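Local structure of conserved hypothetical protein (Enterococcus faecalis, 1T62) at residues P94-F102 with F135-C143. The protein is of unknown function, but it has an ASCH domain, related to PUA domains, which is consistent with a role in binding RNA. Numbering follows the deposited sequence.
Sequences PMNKVSESF and FYPDMLLVC
Pro94 pairs with Leu140 in the ASCH-domain sheet, at the end of strand 81-94 and the start of its antiparallel neighbour 140-151. It is a non-hydrogen-bonded pair, and the two side chains lie alongside each other, pointing the same way, with Pro94 CG 3.7 Å from Leu140 CD1. Past the pair, Met95 N donates to Met139 O at 3.2 Å. The chain then turns through the 3-10 segment 95-97. Met95 is buried. Its CG stands anti to the backbone N (chi1 -161°), and the side chain runs out straight to SD past Leu141, then bends at chi3 toward CE. Met95 CG lies 3.8 Å from Leu141 CD1. Met95 SD lies at the edge of the Phe135 ring, near its plane, 3.7 Å from Phe135 CZ. This is a Met-aromatic contact, and Tyr117 and His120 of helix 113-128 also pack on Met95. Asn96 and Asp138, both exposed, lie side by side, their amide and carboxylate planes 62° apart. Further along, Ser99 N-caps helix 100-105, its OG accepting from Phe102 N. The Phe102 ring reaches strand 140-151. There Cys143 SG sits obliquely to the ring, 3.9 Å from the Phe102 centroid and 34° off its normal.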
ATOM      1  N   PRO B  94      -2.095 -25.816 -14.508  1.00 19.35           N
ATOM      2  CA  PRO B  94      -2.800 -25.055 -15.546  1.00 18.87           C
ATOM      3  C   PRO B  94      -4.032 -24.410 -14.938  1.00 19.01           C
ATOM      4  O   PRO B  94      -4.757 -25.059 -14.187  1.00 18.38           O
ATOM      5  CB  PRO B  94      -3.164 -26.124 -16.568  1.00 17.21           C
ATOM      6  CG  PRO B  94      -2.120 -27.182 -16.349  1.00 17.72           C
ATOM      7  CD  PRO B  94      -2.071 -27.243 -14.851  1.00 18.17           C
ATOM      8  N   MET B  95      -4.284 -23.146 -15.265  1.00 22.97           N
ATOM      9  CA  MET B  95      -5.427 -22.456 -14.689  1.00 24.67           C
ATOM     10  C   MET B  95      -6.764 -23.164 -14.872  1.00 25.70           C
ATOM     11  O   MET B  95      -7.578 -23.188 -13.955  1.00 26.59           O
ATOM     12  CB  MET B  95      -5.530 -21.043 -15.236  1.00 20.46           C
ATOM     13  CG  MET B  95      -6.372 -20.179 -14.346  1.00 25.25           C
ATOM     14  SD  MET B  95      -6.280 -18.467 -14.803  1.00 29.09           S
ATOM     15  CE  MET B  95      -7.979 -17.963 -14.571  1.00 28.94           C
ATOM     16  N   ASN B  96      -6.980 -23.743 -16.051  1.00 31.55           N
ATOM     17  CA  ASN B  96      -8.223 -24.448 -16.368  1.00 32.90           C
ATOM     18  C   ASN B  96      -8.355 -25.792 -15.661  1.00 32.99           C
ATOM     19  O   ASN B  96      -9.344 -26.500 -15.849  1.00 35.02           O
ATOM     20  CB  ASN B  96      -8.326 -24.668 -17.879  1.00 22.47           C
ATOM     21  CG  ASN B  96      -7.191 -25.517 -18.428  1.00 25.34           C
ATOM     22  OD1 ASN B  96      -7.045 -25.662 -19.638  1.00 29.13           O
ATOM     23  ND2 ASN B  96      -6.388 -26.083 -17.542  1.00 27.24           N
ATOM     24  N   LYS B  97      -7.359 -26.138 -14.850  1.00 25.91           N
ATOM     25  CA  LYS B  97      -7.345 -27.401 -14.114  1.00 26.22           C
ATOM     26  C   LYS B  97      -7.410 -27.225 -12.598  1.00 21.54           C
ATOM     27  O   LYS B  97      -7.220 -28.191 -11.871  1.00 23.22           O
ATOM     28  CB  LYS B  97      -6.078 -28.192 -14.459  1.00 35.65           C
ATOM     29  CG  LYS B  97      -6.268 -29.296 -15.494  1.00 46.96           C
ATOM     30  CD  LYS B  97      -4.927 -29.852 -16.012  1.00 57.04           C
ATOM     31  CE  LYS B  97      -4.019 -30.402 -14.895  1.00 63.70           C
ATOM     32  NZ  LYS B  97      -2.706 -30.949 -15.396  1.00 65.42           N
ATOM     33  N   VAL B  98      -7.675 -26.018 -12.104  1.00 16.76           N
ATOM     34  CA  VAL B  98      -7.715 -25.833 -10.654  1.00 18.17           C
ATOM     35  C   VAL B  98      -8.913 -26.523  -9.989  1.00 11.73           C
ATOM     36  O   VAL B  98     -10.036 -26.490 -10.502  1.00 10.18           O
ATOM     37  CB  VAL B  98      -7.723 -24.330 -10.261  1.00 38.28           C
ATOM     38  CG1 VAL B  98      -6.615 -23.592 -10.996  1.00 40.77           C
ATOM     39  CG2 VAL B  98      -9.078 -23.715 -10.549  1.00 39.76           C
ATOM     40  N   SER B  99      -8.657 -27.147  -8.841  1.00  8.66           N
ATOM     41  CA  SER B  99      -9.680 -27.852  -8.066  1.00  9.79           C
ATOM     42  C   SER B  99     -10.373 -26.868  -7.149  1.00 12.35           C
ATOM     43  O   SER B  99      -9.765 -25.884  -6.743  1.00 11.98           O
ATOM     44  CB  SER B  99      -9.036 -28.913  -7.193  1.00 19.06           C
ATOM     45  OG  SER B  99      -8.260 -28.297  -6.182  1.00 15.45           O
ATOM     46  N   GLU B 100     -11.630 -27.127  -6.805  1.00 36.42           N
ATOM     47  CA  GLU B 100     -12.333 -26.220  -5.911  1.00 40.45           C
ATOM     48  C   GLU B 100     -11.575 -26.185  -4.582  1.00 41.24           C
ATOM     49  O   GLU B 100     -11.678 -25.229  -3.806  1.00 42.72           O
ATOM     50  CB  GLU B 100     -13.768 -26.688  -5.700  1.00 40.51           C
ATOM     51  CG  GLU B 100     -13.908 -28.142  -5.336  1.00 48.76           C
ATOM     52  CD  GLU B 100     -15.334 -28.497  -4.953  1.00 53.94           C
ATOM     53  OE1 GLU B 100     -15.641 -29.706  -4.829  1.00 57.48           O
ATOM     54  OE2 GLU B 100     -16.148 -27.564  -4.771  1.00 55.74           O
ATOM     55  N   SER B 101     -10.800 -27.241  -4.349  1.00 32.74           N
ATOM     56  CA  SER B 101      -9.980 -27.387  -3.152  1.00 30.80           C
ATOM     57  C   SER B 101      -9.054 -26.184  -3.036  1.00 29.87           C
ATOM     58  O   SER B 101      -9.013 -25.497  -2.015  1.00 28.88           O
ATOM     59  CB  SER B 101      -9.155 -28.672  -3.269  1.00 31.06           C
ATOM     60  OG  SER B 101      -8.214 -28.798  -2.221  1.00 33.78           O
ATOM     61  N   PHE B 102      -8.304 -25.931  -4.099  1.00 17.27           N
ATOM     62  CA  PHE B 102      -7.390 -24.811  -4.109  1.00 16.07           C
ATOM     63  C   PHE B 102      -8.137 -23.479  -4.041  1.00 15.84           C
ATOM     64  O   PHE B 102      -7.651 -22.528  -3.427  1.00 15.43           O
ATOM     65  CB  PHE B 102      -6.498 -24.868  -5.363  1.00 17.13           C
ATOM     66  CG  PHE B 102      -5.562 -23.688  -5.511  1.00 12.20           C
ATOM     67  CD1 PHE B 102      -5.976 -22.521  -6.154  1.00 10.57           C
ATOM     68  CD2 PHE B 102      -4.281 -23.733  -4.985  1.00  8.41           C
ATOM     69  CE1 PHE B 102      -5.123 -21.412  -6.270  1.00  9.94           C
ATOM     70  CE2 PHE B 102      -3.420 -22.626  -5.094  1.00  8.99           C
ATOM     71  CZ  PHE B 102      -3.847 -21.462  -5.739  1.00  7.87           C
ATOM     72  N   PHE B 135      -3.618 -13.044 -22.509  1.00 28.27           N
ATOM     73  CA  PHE B 135      -3.976 -14.103 -21.582  1.00 25.77           C
ATOM     74  C   PHE B 135      -4.616 -15.282 -22.294  1.00 26.06           C
ATOM     75  O   PHE B 135      -5.617 -15.121 -22.983  1.00 26.89           O
ATOM     76  CB  PHE B 135      -4.961 -13.569 -20.548  1.00 25.08           C
ATOM     77  CG  PHE B 135      -5.513 -14.622 -19.639  1.00 23.44           C
ATOM     78  CD1 PHE B 135      -4.774 -15.089 -18.561  1.00 24.19           C
ATOM     79  CD2 PHE B 135      -6.763 -15.164 -19.874  1.00 22.35           C
ATOM     80  CE1 PHE B 135      -5.278 -16.093 -17.726  1.00 24.53           C
ATOM     81  CE2 PHE B 135      -7.277 -16.165 -19.052  1.00 24.08           C
ATOM     82  CZ  PHE B 135      -6.533 -16.631 -17.975  1.00 24.77           C
ATOM     83  N   TYR B 136      -4.043 -16.470 -22.142  1.00 26.78           N
ATOM     84  CA  TYR B 136      -4.639 -17.647 -22.749  1.00 23.75           C
ATOM     85  C   TYR B 136      -5.364 -18.417 -21.644  1.00 21.72           C
ATOM     86  O   TYR B 136      -5.089 -18.223 -20.468  1.00 23.64           O
ATOM     87  CB  TYR B 136      -3.585 -18.500 -23.461  1.00 26.33           C
ATOM     88  CG  TYR B 136      -2.279 -18.662 -22.738  1.00 26.90           C
ATOM     89  CD1 TYR B 136      -1.472 -17.560 -22.459  1.00 28.14           C
ATOM     90  CD2 TYR B 136      -1.827 -19.930 -22.366  1.00 28.11           C
ATOM     91  CE1 TYR B 136      -0.251 -17.713 -21.826  1.00 29.31           C
ATOM     92  CE2 TYR B 136      -0.607 -20.098 -21.734  1.00 28.97           C
ATOM     93  CZ  TYR B 136       0.178 -18.985 -21.463  1.00 30.14           C
ATOM     94  OH  TYR B 136       1.371 -19.142 -20.795  1.00 31.83           O
ATOM     95  N   PRO B 137      -6.302 -19.300 -22.011  1.00 32.20           N
ATOM     96  CA  PRO B 137      -7.097 -20.095 -21.068  1.00 27.52           C
ATOM     97  C   PRO B 137      -6.386 -21.074 -20.137  1.00 25.55           C
ATOM     98  O   PRO B 137      -6.886 -21.395 -19.057  1.00 26.80           O
ATOM     99  CB  PRO B 137      -8.090 -20.824 -21.980  1.00 24.27           C
ATOM    100  CG  PRO B 137      -8.050 -20.070 -23.270  1.00 26.21           C
ATOM    101  CD  PRO B 137      -6.610 -19.699 -23.391  1.00 27.56           C
ATOM    102  N   ASP B 138      -5.232 -21.569 -20.544  1.00 17.18           N
ATOM    103  CA  ASP B 138      -4.548 -22.539 -19.710  1.00 16.63           C
ATOM    104  C   ASP B 138      -3.129 -22.133 -19.338  1.00 15.92           C
ATOM    105  O   ASP B 138      -2.237 -22.973 -19.264  1.00 16.09           O
ATOM    106  CB  ASP B 138      -4.539 -23.883 -20.420  1.00 14.95           C
ATOM    107  CG  ASP B 138      -4.004 -23.777 -21.825  1.00 16.32           C
ATOM    108  OD1 ASP B 138      -3.846 -24.817 -22.494  1.00 17.70           O
ATOM    109  OD2 ASP B 138      -3.733 -22.643 -22.274  1.00 16.26           O
ATOM    110  N   MET B 139      -2.916 -20.845 -19.104  1.00 12.89           N
ATOM    111  CA  MET B 139      -1.601 -20.403 -18.725  1.00 14.58           C
ATOM    112  C   MET B 139      -1.312 -21.028 -17.380  1.00 15.38           C
ATOM    113  O   MET B 139      -2.165 -21.047 -16.497  1.00 16.35           O
ATOM    114  CB  MET B 139      -1.541 -18.888 -18.614  1.00 31.01           C
ATOM    115  CG  MET B 139      -2.457 -18.300 -17.576  1.00 36.62           C
ATOM    116  SD  MET B 139      -1.817 -16.714 -17.054  1.00 40.70           S
ATOM    117  CE  MET B 139      -0.562 -17.286 -15.968  1.00 43.03           C
ATOM    118  N   LEU B 140      -0.106 -21.566 -17.254  1.00 14.72           N
ATOM    119  CA  LEU B 140       0.364 -22.205 -16.039  1.00 13.67           C
ATOM    120  C   LEU B 140       0.382 -21.218 -14.863  1.00 13.37           C
ATOM    121  O   LEU B 140       0.764 -20.061 -15.022  1.00 12.71           O
ATOM    122  CB  LEU B 140       1.772 -22.751 -16.293  1.00  3.78           C
ATOM    123  CG  LEU B 140       2.021 -24.203 -16.740  1.00  4.91           C
ATOM    124  CD1 LEU B 140       0.717 -24.898 -17.086  1.00  8.00           C
ATOM    125  CD2 LEU B 140       2.984 -24.222 -17.917  1.00  3.61           C
ATOM    126  N   LEU B 141      -0.039 -21.683 -13.688  1.00 13.47           N
ATOM    127  CA  LEU B 141      -0.048 -20.867 -12.472  1.00 13.84           C
ATOM    128  C   LEU B 141       0.958 -21.387 -11.467  1.00 14.30           C
ATOM    129  O   LEU B 141       1.234 -22.586 -11.406  1.00 12.75           O
ATOM    130  CB  LEU B 141      -1.403 -20.909 -11.786  1.00 12.51           C
ATOM    131  CG  LEU B 141      -2.548 -20.101 -12.350  1.00 13.32           C
ATOM    132  CD1 LEU B 141      -3.801 -20.435 -11.569  1.00 12.62           C
ATOM    133  CD2 LEU B 141      -2.229 -18.622 -12.255  1.00 15.36           C
ATOM    134  N   VAL B 142       1.497 -20.479 -10.667  1.00 34.39           N
ATOM    135  CA  VAL B 142       2.438 -20.852  -9.628  1.00 33.89           C
ATOM    136  C   VAL B 142       1.670 -20.698  -8.309  1.00 35.99           C
ATOM    137  O   VAL B 142       1.430 -19.584  -7.835  1.00 35.72           O
ATOM    138  CB  VAL B 142       3.672 -19.937  -9.650  1.00 21.94           C
ATOM    139  CG1 VAL B 142       4.593 -20.286  -8.497  1.00 23.48           C
ATOM    140  CG2 VAL B 142       4.400 -20.089 -10.981  1.00 22.04           C
ATOM    141  N   CYS B 143       1.273 -21.832  -7.736  1.00 14.52           N
ATOM    142  CA  CYS B 143       0.499 -21.859  -6.504  1.00 15.21           C
ATOM    143  C   CYS B 143       1.301 -22.103  -5.215  1.00 15.62           C
ATOM    144  O   CYS B 143       2.148 -22.999  -5.149  1.00 15.19           O
ATOM    145  CB  CYS B 143      -0.597 -22.919  -6.635  1.00 30.74           C
ATOM    146  SG  CYS B 143      -1.672 -22.704  -8.087  1.00 29.27           S
TER